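Local structure of cellulose 1,4-beta-cellobiosidase (Thermobifida fusca, 4JJJ) at residues E185-P190 and L204-D209; Q288-A293 and S345-Q350; Q427-T432 and R436-L441. The protein probably hydrolyses cellulose as a family 48 glycoside hydrolase, releasing cellobiose from cellulose chains, this chain being its catalytic domain. The protein carries 1 engineered substitution. All coordinates share one frame; numbering follows the deposited sequence.

Contact 1 of 3, residues E185-P190 and L204-D209; sequences ETIPHP and LDLFTD. With CA (calcium ion), chain E; BGC (beta-D-glucopyranose), chain D.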
ATOM      1  N   GLU A 185      14.717  -9.462   3.671  1.00  6.35           N
ATOM      2  CA  GLU A 185      14.699 -10.879   4.116  1.00  6.42           C
ATOM      3  C   GLU A 185      13.791 -11.762   3.339  1.00  6.79           C
ATOM      4  O   GLU A 185      13.587 -12.890   3.718  1.00  6.35           O
ATOM      5  CB  GLU A 185      14.389 -10.912   5.616  1.00  7.36           C
ATOM      6  CG  GLU A 185      15.480 -10.276   6.521  1.00  8.19           C
ATOM      7  CD  GLU A 185      15.041  -9.995   7.908  1.00  9.69           C
ATOM      8  OE1 GLU A 185      13.953  -9.465   8.084  1.00  9.45           O
ATOM      9  OE2 GLU A 185      15.760 -10.246   8.867  1.00  8.25           O
ATOM     10  N   THR A 186      13.243 -11.286   2.200  1.00  5.61           N
ATOM     11  CA  THR A 186      12.305 -12.038   1.376  1.00  6.19           C
ATOM     12  C   THR A 186      13.074 -12.824   0.296  1.00  6.54           C
ATOM     13  O   THR A 186      14.238 -12.533  -0.017  1.00  6.70           O
ATOM     14  CB  THR A 186      11.379 -11.071   0.589  1.00  6.51           C
ATOM     15  OG1 THR A 186      12.260 -10.211  -0.225  1.00  7.12           O
ATOM     16  CG2 THR A 186      10.551 -10.242   1.585  1.00  6.76           C
ATOM     17  N   ILE A 187      12.391 -13.784  -0.288  1.00  6.41           N
ATOM     18  CA  ILE A 187      12.854 -14.504  -1.479  1.00  6.29           C
ATOM     19  C   ILE A 187      11.798 -14.167  -2.579  1.00  6.23           C
ATOM     20  O   ILE A 187      10.676 -14.689  -2.597  1.00  6.28           O
ATOM     21  CB  ILE A 187      13.002 -16.034  -1.241  1.00  6.52           C
ATOM     22  CG1 ILE A 187      13.994 -16.267  -0.102  1.00  6.66           C
ATOM     23  CG2 ILE A 187      13.335 -16.687  -2.563  1.00  6.40           C
ATOM     24  CD1 ILE A 187      13.929 -17.666   0.429  1.00  7.52           C
ATOM     25  N   PRO A 188      12.174 -13.223  -3.508  1.00  6.46           N
ATOM     26  CA  PRO A 188      11.277 -12.908  -4.589  1.00  6.40           C
ATOM     27  C   PRO A 188      10.925 -14.139  -5.426  1.00  6.64           C
ATOM     28  O   PRO A 188      11.799 -14.938  -5.734  1.00  8.17           O
ATOM     29  CB  PRO A 188      11.983 -11.797  -5.400  1.00  6.41           C
ATOM     30  CG  PRO A 188      12.966 -11.231  -4.383  1.00  6.45           C
ATOM     31  CD  PRO A 188      13.452 -12.493  -3.613  1.00  6.55           C
ATOM     32  N   HIS A 189       9.686 -14.173  -5.809  1.00  6.86           N
ATOM     33  CA  HIS A 189       9.117 -15.334  -6.488  1.00  6.35           C
ATOM     34  C   HIS A 189       7.979 -14.980  -7.428  1.00  7.25           C
ATOM     35  O   HIS A 189       7.347 -13.901  -7.359  1.00  6.36           O
ATOM     36  CB  HIS A 189       8.684 -16.353  -5.438  1.00  6.38           C
ATOM     37  CG  HIS A 189       7.661 -15.845  -4.480  1.00  6.31           C
ATOM     38  ND1 HIS A 189       7.958 -15.127  -3.340  1.00  5.56           N
ATOM     39  CD2 HIS A 189       6.331 -15.874  -4.561  1.00  6.18           C
ATOM     40  CE1 HIS A 189       6.839 -14.782  -2.728  1.00  5.54           C
ATOM     41  NE2 HIS A 189       5.834 -15.243  -3.426  1.00  6.31           N
ATOM     42  N   PRO A 190       7.694 -15.891  -8.378  1.00  6.85           N
ATOM     43  CA  PRO A 190       6.629 -15.601  -9.352  1.00  7.35           C
ATOM     44  C   PRO A 190       5.234 -15.829  -8.693  1.00  7.00           C
ATOM     45  O   PRO A 190       5.002 -16.825  -7.934  1.00  7.13           O
ATOM     46  CB  PRO A 190       6.806 -16.689 -10.407  1.00  7.85           C
ATOM     47  CG  PRO A 190       7.463 -17.805  -9.680  1.00  7.74           C
ATOM     48  CD  PRO A 190       8.364 -17.196  -8.657  1.00  7.80           C
ATOM     49  N   LEU A 204       7.185 -22.869  -3.695  1.00 10.32           N
ATOM     50  CA  LEU A 204       6.005 -22.974  -2.844  1.00 10.35           C
ATOM     51  C   LEU A 204       6.399 -23.480  -1.449  1.00 10.43           C
ATOM     52  O   LEU A 204       5.810 -23.031  -0.406  1.00  9.81           O
ATOM     53  CB  LEU A 204       5.000 -23.927  -3.437  1.00 11.25           C
ATOM     54  CG  LEU A 204       4.475 -23.591  -4.768  1.00 11.60           C
ATOM     55  CD1 LEU A 204       3.523 -24.651  -5.267  1.00 12.89           C
ATOM     56  CD2 LEU A 204       3.787 -22.192  -4.736  1.00 11.70           C
ATOM     57  N   ASP A 205       7.340 -24.429  -1.387  1.00 10.03           N
ATOM     58  CA  ASP A 205       7.684 -25.021  -0.166  1.00 10.78           C
ATOM     59  C   ASP A 205       8.696 -24.315   0.655  1.00  9.31           C
ATOM     60  O   ASP A 205       9.162 -24.872   1.679  1.00 11.07           O
ATOM     61  CB  ASP A 205       8.066 -26.539  -0.351  1.00 10.96           C
ATOM     62  CG  ASP A 205       9.205 -26.771  -1.372  1.00 13.03           C
ATOM     63  OD1 ASP A 205       9.725 -25.799  -1.923  1.00 12.75           O
ATOM     64  OD2 ASP A 205       9.676 -27.956  -1.492  1.00 12.76           O
ATOM     65  N   LEU A 206       9.021 -23.033   0.321  1.00  8.93           N
ATOM     66  CA  LEU A 206       9.720 -22.174   1.256  1.00  9.25           C
ATOM     67  C   LEU A 206       8.683 -21.642   2.285  1.00  7.98           C
ATOM     68  O   LEU A 206       9.024 -21.185   3.325  1.00  9.34           O
ATOM     69  CB  LEU A 206      10.255 -20.964   0.451  1.00  9.21           C
ATOM     70  CG  LEU A 206      11.424 -21.248  -0.490  1.00  9.44           C
ATOM     71  CD1 LEU A 206      11.657 -20.101  -1.476  1.00 10.62           C
ATOM     72  CD2 LEU A 206      12.665 -21.449   0.285  1.00 10.02           C
ATOM     73  N   PHE A 207       7.422 -21.622   1.851  1.00  8.39           N
ATOM     74  CA  PHE A 207       6.369 -20.864   2.479  1.00  8.92           C
ATOM     75  C   PHE A 207       5.290 -21.679   3.146  1.00 10.17           C
ATOM     76  O   PHE A 207       4.905 -21.340   4.250  1.00 11.23           O
ATOM     77  CB  PHE A 207       5.800 -19.825   1.512  1.00  8.67           C
ATOM     78  CG  PHE A 207       6.865 -18.990   0.846  1.00  8.52           C
ATOM     79  CD1 PHE A 207       7.788 -18.306   1.580  1.00  8.61           C
ATOM     80  CD2 PHE A 207       6.941 -18.874  -0.547  1.00  9.01           C
ATOM     81  CE1 PHE A 207       8.770 -17.523   0.994  1.00  9.54           C
ATOM     82  CE2 PHE A 207       7.902 -18.121  -1.161  1.00  9.72           C
ATOM     83  CZ  PHE A 207       8.791 -17.405  -0.386  1.00  8.32           C
ATOM     84  N   THR A 208       4.783 -22.699   2.481  1.00 10.62           N
ATOM     85  CA  THR A 208       3.661 -23.535   2.963  1.00 11.40           C
ATOM     86  C   THR A 208       4.156 -24.975   3.047  1.00 12.29           C
ATOM     87  O   THR A 208       4.831 -25.419   2.131  1.00 11.46           O
ATOM     88  CB  THR A 208       2.558 -23.392   1.990  1.00 13.04           C
ATOM     89  OG1 THR A 208       2.147 -22.005   1.923  1.00 13.48           O
ATOM     90  CG2 THR A 208       1.324 -24.163   2.386  1.00 14.00           C
ATOM     91  N   ASP A 209       3.825 -25.626   4.148  1.00 13.93           N
ATOM     92  CA  ASP A 209       4.203 -27.036   4.415  1.00 15.37           C
ATOM     93  C   ASP A 209       2.973 -27.855   4.115  1.00 17.56           C
ATOM     94  O   ASP A 209       1.972 -27.809   4.825  1.00 18.19           O
ATOM     95  CB  ASP A 209       4.647 -27.157   5.849  1.00 17.33           C
ATOM     96  CG  ASP A 209       5.203 -28.532   6.199  1.00 24.90           C
ATOM     97  OD1 ASP A 209       5.326 -29.335   5.274  1.00 29.38           O
ATOM     98  OD2 ASP A 209       5.514 -28.695   7.412  1.00 24.79           O
TER
HETATM   99 CA    CA E 704      13.825  -9.492  10.457  1.00  8.03          CA
HETATM  100  C2  BGC D   4      -0.781 -19.757   0.826  1.00 10.14           C
HETATM  101  C3  BGC D   4      -1.775 -20.698   0.157  1.00 10.78           C
HETATM  102  C4  BGC D   4      -2.985 -20.943   1.095  1.00  9.38           C
HETATM  103  C5  BGC D   4      -3.567 -19.592   1.519  1.00  9.42           C
HETATM  104  C6  BGC D   4      -4.689 -19.754   2.599  1.00  8.78           C
HETATM  105  C1  BGC D   4      -1.496 -18.454   1.177  1.00  9.30           C
HETATM  106  O2  BGC D   4       0.238 -19.503  -0.122  1.00 11.93           O
HETATM  107  O3  BGC D   4      -1.081 -21.940  -0.103  1.00 11.60           O
HETATM  108  O4  BGC D   4      -4.033 -21.621   0.402  1.00 10.76           O
HETATM  109  O5  BGC D   4      -2.524 -18.811   2.114  1.00  8.15           O
HETATM  110  O6  BGC D   4      -4.186 -20.277   3.829  1.00  9.16           O
HETATM  111  O   HOH W   1      13.023  -9.030  12.794  1.00  8.78           O
HETATM  112  O   HOH W   2      13.995 -11.743  11.082  1.00  8.96           O
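Ile187 and His189 pack against Leu206 and Phe207 in a small, fully buried contact between two largely irregular segments, one running into the edge strand 189-190 and the other into the short strand 208-209. No hydrogen bond crosses between the segments; carbon surfaces and one aromatic pair do the work. At one end Ile187 CD1 meets Leu206 CD1 at 3.8 Å, the two branched chains lying about at right angles. Next to them the Phe207 ring presents its outer atoms to the imidazole: CE2 sits over one face of His189, offset toward the rim, 3.7 Å from ND1. The two rings meet obliquely, their planes 48° apart. Leu206 CB covers a face of the same phenyl ring, while Ile187 O lies at that ring's edge. The imidazole is held in orientation by its own segment: ND1 donates to Ile187 O over 2.9 Å in a nearly straight bond (172°) that keeps the acceptor in the ring plane. Chi1 of 60° sets CG between the backbone N and the carbonyl carbon, and the ring's own rotation then faces ND1 to Ile187 O. Replacing this histidine by an alanine is likely to leave Ile187 O without its ND1 donor and to open a gap beside Phe207 CE2 and CZ. At the start of 185-190, Glu185 grips a calcium ion through OE1 (2.4 Å) and OE2 (2.6 Å), in a site completed by Arg180 O, Asp408, Glu560 and two waters. In 204-209, Thr208 belongs to a glycan pocket, with OG1 3.8 Å from O2 of a glucose unit. The contact joins a calcium-binding segment to one that lines the glycan pocket of a family 48 (α/α)6 catalytic domain.

Contact 2 of 3, residues Q288-A293 and S345-Q350; sequences QGKDSA and SPTGVQ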
ATOM      1  N   GLN A 288     -20.280 -16.332   9.825  1.00 14.21           N
ATOM      2  CA  GLN A 288     -21.481 -16.523   9.050  1.00 17.97           C
ATOM      3  C   GLN A 288     -21.895 -15.124   8.614  1.00 16.60           C
ATOM      4  O   GLN A 288     -21.910 -14.161   9.425  1.00 14.91           O
ATOM      5  CB  GLN A 288     -22.573 -17.107   9.972  1.00 23.50           C
ATOM      6  CG  GLN A 288     -22.052 -18.240  10.861  1.00 27.69           C
ATOM      7  CD  GLN A 288     -22.939 -18.598  12.046  1.00 32.96           C
ATOM      8  OE1 GLN A 288     -22.549 -18.483  13.222  1.00 35.11           O
ATOM      9  NE2 GLN A 288     -24.152 -19.018  11.739  1.00 39.61           N
ATOM     10  N   GLY A 289     -22.162 -14.994   7.343  1.00 14.71           N
ATOM     11  CA  GLY A 289     -22.672 -13.716   6.829  1.00 14.46           C
ATOM     12  C   GLY A 289     -21.590 -12.663   7.043  1.00 13.47           C
ATOM     13  O   GLY A 289     -20.387 -12.946   6.844  1.00 13.49           O
ATOM     14  N   LYS A 290     -21.984 -11.475   7.507  1.00 11.83           N
ATOM     15  CA  LYS A 290     -20.994 -10.451   7.722  1.00 12.80           C
ATOM     16  C   LYS A 290     -20.456 -10.342   9.123  1.00 10.65           C
ATOM     17  O   LYS A 290     -19.871  -9.303   9.438  1.00  9.75           O
ATOM     18  CB  LYS A 290     -21.587  -9.082   7.314  1.00 14.57           C
ATOM     19  CG  LYS A 290     -22.318  -8.964   5.940  1.00 18.25           C
ATOM     20  CD  LYS A 290     -21.387  -8.564   4.886  1.00 16.50           C
ATOM     21  CE  LYS A 290     -21.801  -8.724   3.397  1.00 14.38           C
ATOM     22  NZ  LYS A 290     -22.717  -7.591   3.004  1.00 14.79           N
ATOM     23  N   ASP A 291     -20.556 -11.361   9.961  1.00 10.83           N
ATOM     24  CA  ASP A 291     -20.026 -11.211  11.292  1.00 10.95           C
ATOM     25  C   ASP A 291     -18.479 -11.306  11.347  1.00  9.76           C
ATOM     26  O   ASP A 291     -17.871 -10.999  12.357  1.00 10.87           O
ATOM     27  CB  ASP A 291     -20.669 -12.139  12.318  1.00 14.05           C
ATOM     28  CG  ASP A 291     -20.355 -13.544  12.142  1.00 16.74           C
ATOM     29  OD1 ASP A 291     -19.481 -13.940  11.363  1.00 18.09           O
ATOM     30  OD2 ASP A 291     -21.101 -14.386  12.828  1.00 23.50           O
ATOM     31  N   SER A 292     -17.897 -11.676  10.194  1.00  8.90           N
ATOM     32  CA  SER A 292     -16.451 -11.708   9.975  1.00  7.90           C
ATOM     33  C   SER A 292     -15.946 -10.357   9.377  1.00  8.27           C
ATOM     34  O   SER A 292     -14.755 -10.264   9.078  1.00  8.18           O
ATOM     35  CB  SER A 292     -16.046 -12.835   9.035  1.00  8.08           C
ATOM     36  OG  SER A 292     -16.773 -12.781   7.819  1.00  9.15           O
ATOM     37  N   ALA A 293     -16.828  -9.363   9.222  1.00  7.53           N
ATOM     38  CA  ALA A 293     -16.384  -8.056   8.759  1.00  7.70           C
ATOM     39  C   ALA A 293     -15.990  -7.135   9.876  1.00  7.23           C
ATOM     40  O   ALA A 293     -16.788  -6.871  10.762  1.00  9.30           O
ATOM     41  CB  ALA A 293     -17.449  -7.439   7.889  1.00  8.05           C
ATOM     42  N   SER A 345     -23.380  -4.098  -6.586  1.00  9.82           N
ATOM     43  CA  SER A 345     -23.814  -5.291  -5.827  1.00  9.44           C
ATOM     44  C   SER A 345     -24.940  -4.910  -4.826  1.00 11.51           C
ATOM     45  O   SER A 345     -24.992  -3.797  -4.302  1.00 12.47           O
ATOM     46  CB  SER A 345     -22.598  -5.853  -5.117  1.00 10.66           C
ATOM     47  OG  SER A 345     -22.241  -4.932  -4.151  1.00 10.67           O
ATOM     48  N   PRO A 346     -25.800  -5.838  -4.528  1.00 13.04           N
ATOM     49  CA  PRO A 346     -26.922  -5.452  -3.661  1.00 14.06           C
ATOM     50  C   PRO A 346     -26.514  -4.970  -2.244  1.00 13.28           C
ATOM     51  O   PRO A 346     -27.270  -4.161  -1.716  1.00 14.97           O
ATOM     52  CB  PRO A 346     -27.716  -6.762  -3.580  1.00 16.06           C
ATOM     53  CG  PRO A 346     -27.536  -7.287  -5.038  1.00 14.72           C
ATOM     54  CD  PRO A 346     -26.018  -7.153  -5.167  1.00 15.40           C
ATOM     55  N   THR A 347     -25.382  -5.410  -1.726  1.00 10.84           N
ATOM     56  CA  THR A 347     -24.951  -4.955  -0.392  1.00 10.65           C
ATOM     57  C   THR A 347     -23.673  -4.087  -0.358  1.00  9.09           C
ATOM     58  O   THR A 347     -23.219  -3.686   0.728  1.00  9.55           O
ATOM     59  CB  THR A 347     -24.843  -6.078   0.584  1.00 10.04           C
ATOM     60  OG1 THR A 347     -23.700  -6.922   0.340  1.00 10.00           O
ATOM     61  CG2 THR A 347     -26.179  -6.823   0.694  1.00 11.04           C
ATOM     62  N   GLY A 348     -23.103  -3.775  -1.520  1.00  8.73           N
ATOM     63  CA  GLY A 348     -21.869  -3.008  -1.584  1.00  7.83           C
ATOM     64  C   GLY A 348     -21.990  -1.639  -0.945  1.00  7.71           C
ATOM     65  O   GLY A 348     -21.089  -1.192  -0.262  1.00  6.86           O
ATOM     66  N   VAL A 349     -23.078  -0.922  -1.250  1.00  7.32           N
ATOM     67  CA  VAL A 349     -23.226   0.378  -0.738  1.00  7.74           C
ATOM     68  C   VAL A 349     -23.330   0.374   0.782  1.00  7.92           C
ATOM     69  O   VAL A 349     -22.659   1.157   1.531  1.00  8.57           O
ATOM     70  CB  VAL A 349     -24.464   1.054  -1.398  1.00  7.56           C
ATOM     71  CG1 VAL A 349     -24.733   2.328  -0.676  1.00  7.81           C
ATOM     72  CG2 VAL A 349     -24.107   1.420  -2.793  1.00  8.84           C
ATOM     73  N   GLN A 350     -24.171  -0.545   1.319  1.00  8.01           N
ATOM     74  CA  GLN A 350     -24.333  -0.678   2.767  1.00  9.32           C
ATOM     75  C   GLN A 350     -22.996  -0.970   3.446  1.00  7.79           C
ATOM     76  O   GLN A 350     -22.694  -0.403   4.525  1.00  7.25           O
ATOM     77  CB  GLN A 350     -25.312  -1.840   3.056  1.00 11.74           C
ATOM     78  CG  GLN A 350     -25.648  -2.002   4.534  1.00 17.37           C
ATOM     79  CD  GLN A 350     -26.508  -0.871   5.110  1.00 21.13           C
ATOM     80  OE1 GLN A 350     -27.502  -0.422   4.508  1.00 25.90           O
ATOM     81  NE2 GLN A 350     -26.181  -0.480   6.375  1.00 25.64           N
TER
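Lys290 and Thr347 make the whole of this contact, a polar bridge on the protein surface. By hydrogen bonding, Lys290 NZ donates to Thr347 OG1 over 2.9 Å, the two side chains meeting tip to tip. The lysine chain is bent at chi2 (-91°) and again at chi4, which steers its ammonium group to the hydroxyl; Thr347 OG1 also takes a weak bond from Arg264. By charge, the same NZ forms a salt bridge with Asp351, the residue after 345-350, so the ammonium is shared between a neutral acceptor and a carboxylate. In the (α/α)6 fold, the bridge ties the loop between helix 250-263 and strand 302-306 to the N-terminal end of helix 348-365. That helix start has a capping bond of its own, though a weak one: Gly348 N to Ser345 OG, 3.0 Å. A CB on Gly348 would run into that hydroxyl, which also bonds to Asp261. Within the loop, residues 288-291 form a type II' beta turn, with Gly289 at its second position, where its positive phi (64°) belongs. Asp291 N reaches Gln288 O at 3.2 Å, and Gln288 N reaches Asp291 OD1 at 3.0 Å, approaching from above the carboxylate plane.

Contact 3 of 3, residues Q427-T432 and R436-L441; sequences QLYYVT and RAEAIL. With CA (calcium ion), chain G.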
ATOM      1  N   GLN A 427      -9.494  16.047   2.842  1.00  5.68           N
ATOM      2  CA  GLN A 427     -10.277  16.148   1.624  1.00  6.17           C
ATOM      3  C   GLN A 427     -11.803  15.953   1.961  1.00  5.93           C
ATOM      4  O   GLN A 427     -12.628  16.708   1.455  1.00  6.77           O
ATOM      5  CB  GLN A 427      -9.896  15.153   0.591  1.00  6.87           C
ATOM      6  CG  GLN A 427      -8.591  15.460  -0.153  1.00  7.11           C
ATOM      7  CD  GLN A 427      -8.402  14.528  -1.358  1.00  7.73           C
ATOM      8  OE1 GLN A 427      -9.104  13.581  -1.619  1.00  7.68           O
ATOM      9  NE2 GLN A 427      -7.361  14.823  -2.058  1.00 12.52           N
ATOM     10  N   LEU A 428     -12.128  14.977   2.781  1.00  6.05           N
ATOM     11  CA  LEU A 428     -13.513  14.818   3.216  1.00  6.07           C
ATOM     12  C   LEU A 428     -14.035  16.081   3.845  1.00  6.43           C
ATOM     13  O   LEU A 428     -15.180  16.534   3.544  1.00  6.20           O
ATOM     14  CB  LEU A 428     -13.620  13.626   4.161  1.00  6.18           C
ATOM     15  CG  LEU A 428     -14.988  13.413   4.734  1.00  6.26           C
ATOM     16  CD1 LEU A 428     -15.930  12.942   3.577  1.00  6.99           C
ATOM     17  CD2 LEU A 428     -14.928  12.366   5.860  1.00  6.35           C
ATOM     18  N   TYR A 429     -13.262  16.625   4.786  1.00  6.22           N
ATOM     19  CA  TYR A 429     -13.634  17.843   5.481  1.00  6.26           C
ATOM     20  C   TYR A 429     -13.869  18.997   4.494  1.00  6.35           C
ATOM     21  O   TYR A 429     -14.876  19.661   4.535  1.00  7.22           O
ATOM     22  CB  TYR A 429     -12.525  18.204   6.484  1.00  6.96           C
ATOM     23  CG  TYR A 429     -12.753  19.442   7.252  1.00  7.18           C
ATOM     24  CD1 TYR A 429     -13.922  19.675   7.971  1.00  8.11           C
ATOM     25  CD2 TYR A 429     -11.816  20.421   7.213  1.00  8.17           C
ATOM     26  CE1 TYR A 429     -14.103  20.868   8.625  1.00  9.27           C
ATOM     27  CE2 TYR A 429     -11.972  21.633   7.874  1.00 10.35           C
ATOM     28  CZ  TYR A 429     -13.124  21.852   8.578  1.00 10.40           C
ATOM     29  OH  TYR A 429     -13.247  23.066   9.318  1.00 11.21           O
ATOM     30  N   TYR A 430     -12.985  19.112   3.474  1.00  6.88           N
ATOM     31  CA  TYR A 430     -13.209  20.074   2.407  1.00  7.07           C
ATOM     32  C   TYR A 430     -14.538  19.847   1.707  1.00  6.99           C
ATOM     33  O   TYR A 430     -15.286  20.837   1.458  1.00  8.41           O
ATOM     34  CB  TYR A 430     -12.029  20.044   1.466  1.00  7.59           C
ATOM     35  CG  TYR A 430     -12.237  20.754   0.158  1.00  8.51           C
ATOM     36  CD1 TYR A 430     -12.527  22.120   0.129  1.00  9.42           C
ATOM     37  CD2 TYR A 430     -12.116  20.065  -1.019  1.00  8.30           C
ATOM     38  CE1 TYR A 430     -12.749  22.745  -1.091  1.00  9.34           C
ATOM     39  CE2 TYR A 430     -12.298  20.726  -2.263  1.00 10.12           C
ATOM     40  CZ  TYR A 430     -12.635  22.069  -2.279  1.00  9.46           C
ATOM     41  OH  TYR A 430     -12.766  22.668  -3.555  1.00 11.57           O
ATOM     42  N   VAL A 431     -14.813  18.616   1.319  1.00  6.58           N
ATOM     43  CA  VAL A 431     -16.020  18.295   0.528  1.00  6.90           C
ATOM     44  C   VAL A 431     -17.289  18.548   1.316  1.00  7.58           C
ATOM     45  O   VAL A 431     -18.206  19.254   0.771  1.00  8.73           O
ATOM     46  CB  VAL A 431     -15.949  16.907  -0.028  1.00  7.36           C
ATOM     47  CG1 VAL A 431     -17.253  16.542  -0.700  1.00  8.16           C
ATOM     48  CG2 VAL A 431     -14.729  16.777  -0.993  1.00  6.76           C
ATOM     49  N   THR A 432     -17.385  18.026   2.525  1.00  7.14           N
ATOM     50  CA  THR A 432     -18.685  17.943   3.220  1.00  7.57           C
ATOM     51  C   THR A 432     -18.679  18.724   4.535  1.00  7.57           C
ATOM     52  O   THR A 432     -19.783  18.892   5.153  1.00  7.36           O
ATOM     53  CB  THR A 432     -19.079  16.468   3.583  1.00  7.67           C
ATOM     54  OG1 THR A 432     -18.239  16.023   4.662  1.00  7.92           O
ATOM     55  CG2 THR A 432     -19.032  15.544   2.404  1.00  8.25           C
ATOM     56  N   ARG A 436     -16.717  15.044  12.237  1.00  5.44           N
ATOM     57  CA  ARG A 436     -15.866  13.973  12.764  1.00  5.18           C
ATOM     58  C   ARG A 436     -14.464  14.188  12.213  1.00  5.55           C
ATOM     59  O   ARG A 436     -13.435  14.136  12.965  1.00  6.51           O
ATOM     60  CB  ARG A 436     -16.356  12.566  12.437  1.00  5.09           C
ATOM     61  CG  ARG A 436     -17.814  12.336  12.964  1.00  4.87           C
ATOM     62  CD  ARG A 436     -18.457  11.112  12.331  1.00  5.59           C
ATOM     63  NE  ARG A 436     -18.711  11.304  10.930  1.00  5.63           N
ATOM     64  CZ  ARG A 436     -19.413  10.469  10.148  1.00  5.55           C
ATOM     65  NH1 ARG A 436     -19.882   9.362  10.689  1.00  6.23           N
ATOM     66  NH2 ARG A 436     -19.525  10.683   8.835  1.00  5.34           N
ATOM     67  N   ALA A 437     -14.372  14.346  10.920  1.00  6.27           N
ATOM     68  CA  ALA A 437     -13.064  14.708  10.296  1.00  5.65           C
ATOM     69  C   ALA A 437     -12.459  15.952  10.890  1.00  6.21           C
ATOM     70  O   ALA A 437     -11.276  16.022  11.182  1.00  6.09           O
ATOM     71  CB  ALA A 437     -13.229  14.846   8.828  1.00  5.84           C
ATOM     72  N   GLU A 438     -13.309  16.967  11.089  1.00  6.32           N
ATOM     73  CA  GLU A 438     -12.857  18.251  11.648  1.00  7.10           C
ATOM     74  C   GLU A 438     -12.220  18.057  13.046  1.00  6.74           C
ATOM     75  O   GLU A 438     -11.132  18.609  13.296  1.00  7.49           O
ATOM     76  CB  GLU A 438     -14.057  19.174  11.775  1.00  9.32           C
ATOM     77  CG  GLU A 438     -13.692  20.550  12.228  1.00 11.48           C
ATOM     78  CD  GLU A 438     -14.877  21.482  12.362  1.00 18.37           C
ATOM     79  OE1 GLU A 438     -15.993  21.108  12.342  1.00 19.72           O
ATOM     80  OE2 GLU A 438     -14.621  22.656  12.481  1.00 27.06           O
ATOM     81  N   ALA A 439     -12.839  17.216  13.870  1.00  6.66           N
ATOM     82  CA  ALA A 439     -12.286  17.009  15.221  1.00  7.17           C
ATOM     83  C   ALA A 439     -10.941  16.376  15.167  1.00  6.55           C
ATOM     84  O   ALA A 439     -10.055  16.777  15.934  1.00  7.94           O
ATOM     85  CB  ALA A 439     -13.217  16.211  16.069  1.00  7.28           C
ATOM     86  N   ILE A 440     -10.759  15.367  14.299  1.00  6.13           N
ATOM     87  CA  ILE A 440      -9.410  14.775  14.146  1.00  6.14           C
ATOM     88  C   ILE A 440      -8.394  15.806  13.683  1.00  6.20           C
ATOM     89  O   ILE A 440      -7.255  15.953  14.250  1.00  5.90           O
ATOM     90  CB  ILE A 440      -9.501  13.570  13.167  1.00  6.14           C
ATOM     91  CG1 ILE A 440     -10.341  12.460  13.721  1.00  6.57           C
ATOM     92  CG2 ILE A 440      -8.083  13.031  12.922  1.00  6.74           C
ATOM     93  CD1 ILE A 440     -10.728  11.393  12.727  1.00  6.18           C
ATOM     94  N   LEU A 441      -8.739  16.537  12.624  1.00  6.22           N
ATOM     95  CA  LEU A 441      -7.862  17.533  12.056  1.00  5.75           C
ATOM     96  C   LEU A 441      -7.497  18.658  13.024  1.00  6.04           C
ATOM     97  O   LEU A 441      -6.333  19.100  13.103  1.00  5.91           O
ATOM     98  CB  LEU A 441      -8.576  18.122  10.858  1.00  5.70           C
ATOM     99  CG  LEU A 441      -8.646  17.196   9.671  1.00  6.28           C
ATOM    100  CD1 LEU A 441      -9.747  17.626   8.698  1.00  6.15           C
ATOM    101  CD2 LEU A 441      -7.319  17.190   8.928  1.00  6.68           C
TER
HETATM  102 CA    CA G 706     -12.824  23.377  14.262  1.00 31.01          CA
HETATM  103  O   HOH W   3     -15.827  23.892   9.655  0.50 20.24           O
HETATM  104  O   HOH W   4     -11.793  23.594  12.086  1.00 19.35           O
HETATM  105  O   HOH W   5     -12.459  25.478  13.229  1.00 17.81           O
HETATM  106  O   HOH W   6     -13.760  24.732  15.736  0.50 32.30           O
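Tyr429 lies across Glu438, and this crossing dominates the packing of helix 416-432 on helix 435-450. One face of the phenol ring is turned to Glu438 CA, and the glutamate runs on obliquely beside the ring, with its CB 3.6 Å from Tyr429 CE1; its carboxylate plane is 30° from that of the ring. Both side chains leave the backbone with CG opposite N (Tyr429 chi1 179°), and the glutamate chain is extended beyond that point, bringing its carboxylate near the phenol oxygen. Leu441 crosses the base of the tyrosine, its CD1 only 3.6 Å from Tyr429 CB. Beside the root of the tyrosine, Ala437 CB lies 4.2 Å from both Tyr429 CB and Leu428 CD2. The axes of the two short segments come to 9.0 Å with their directions 135° apart, and the backbones are nearest at Tyr429 and Ala437. The polar end is wet: Tyr429 OH bonds to water 3 (2.7 Å), which gives a weak bond to Glu438 OE2, and to water 4 (3.2 Å). Water 4 is itself a calcium ligand, making the tyrosine a second-shell residue. Glu438 OE2 binds the metal at 2.6 Å, and Asp442, one helical turn later, is the other protein ligand. Two consecutive helices with a very short link form an α-α hairpin, consistent with the (α/α)6 fold of this family, with a calcium site on the second helix.

In the fold
The three contacts follow one another along the chain without overlap, all within the single family 48 catalytic domain, and none touches another. Contact 1 and contact 3 lie on opposite sides of the chain's centre, their own centres about 42 Å apart; contact 2 is about 33 Å from contact 1 and 26 Å from contact 3, measured between centres. Helix 348-365 relates the last two, for contact 2 sits at its start while Leu428 and Arg436 of contact 3 pack on its middle turns. The set samples the glycan-lined side, a surface loop and a helical hairpin of one (α/α)6 domain, with separate calcium ions at contacts 1 and 3.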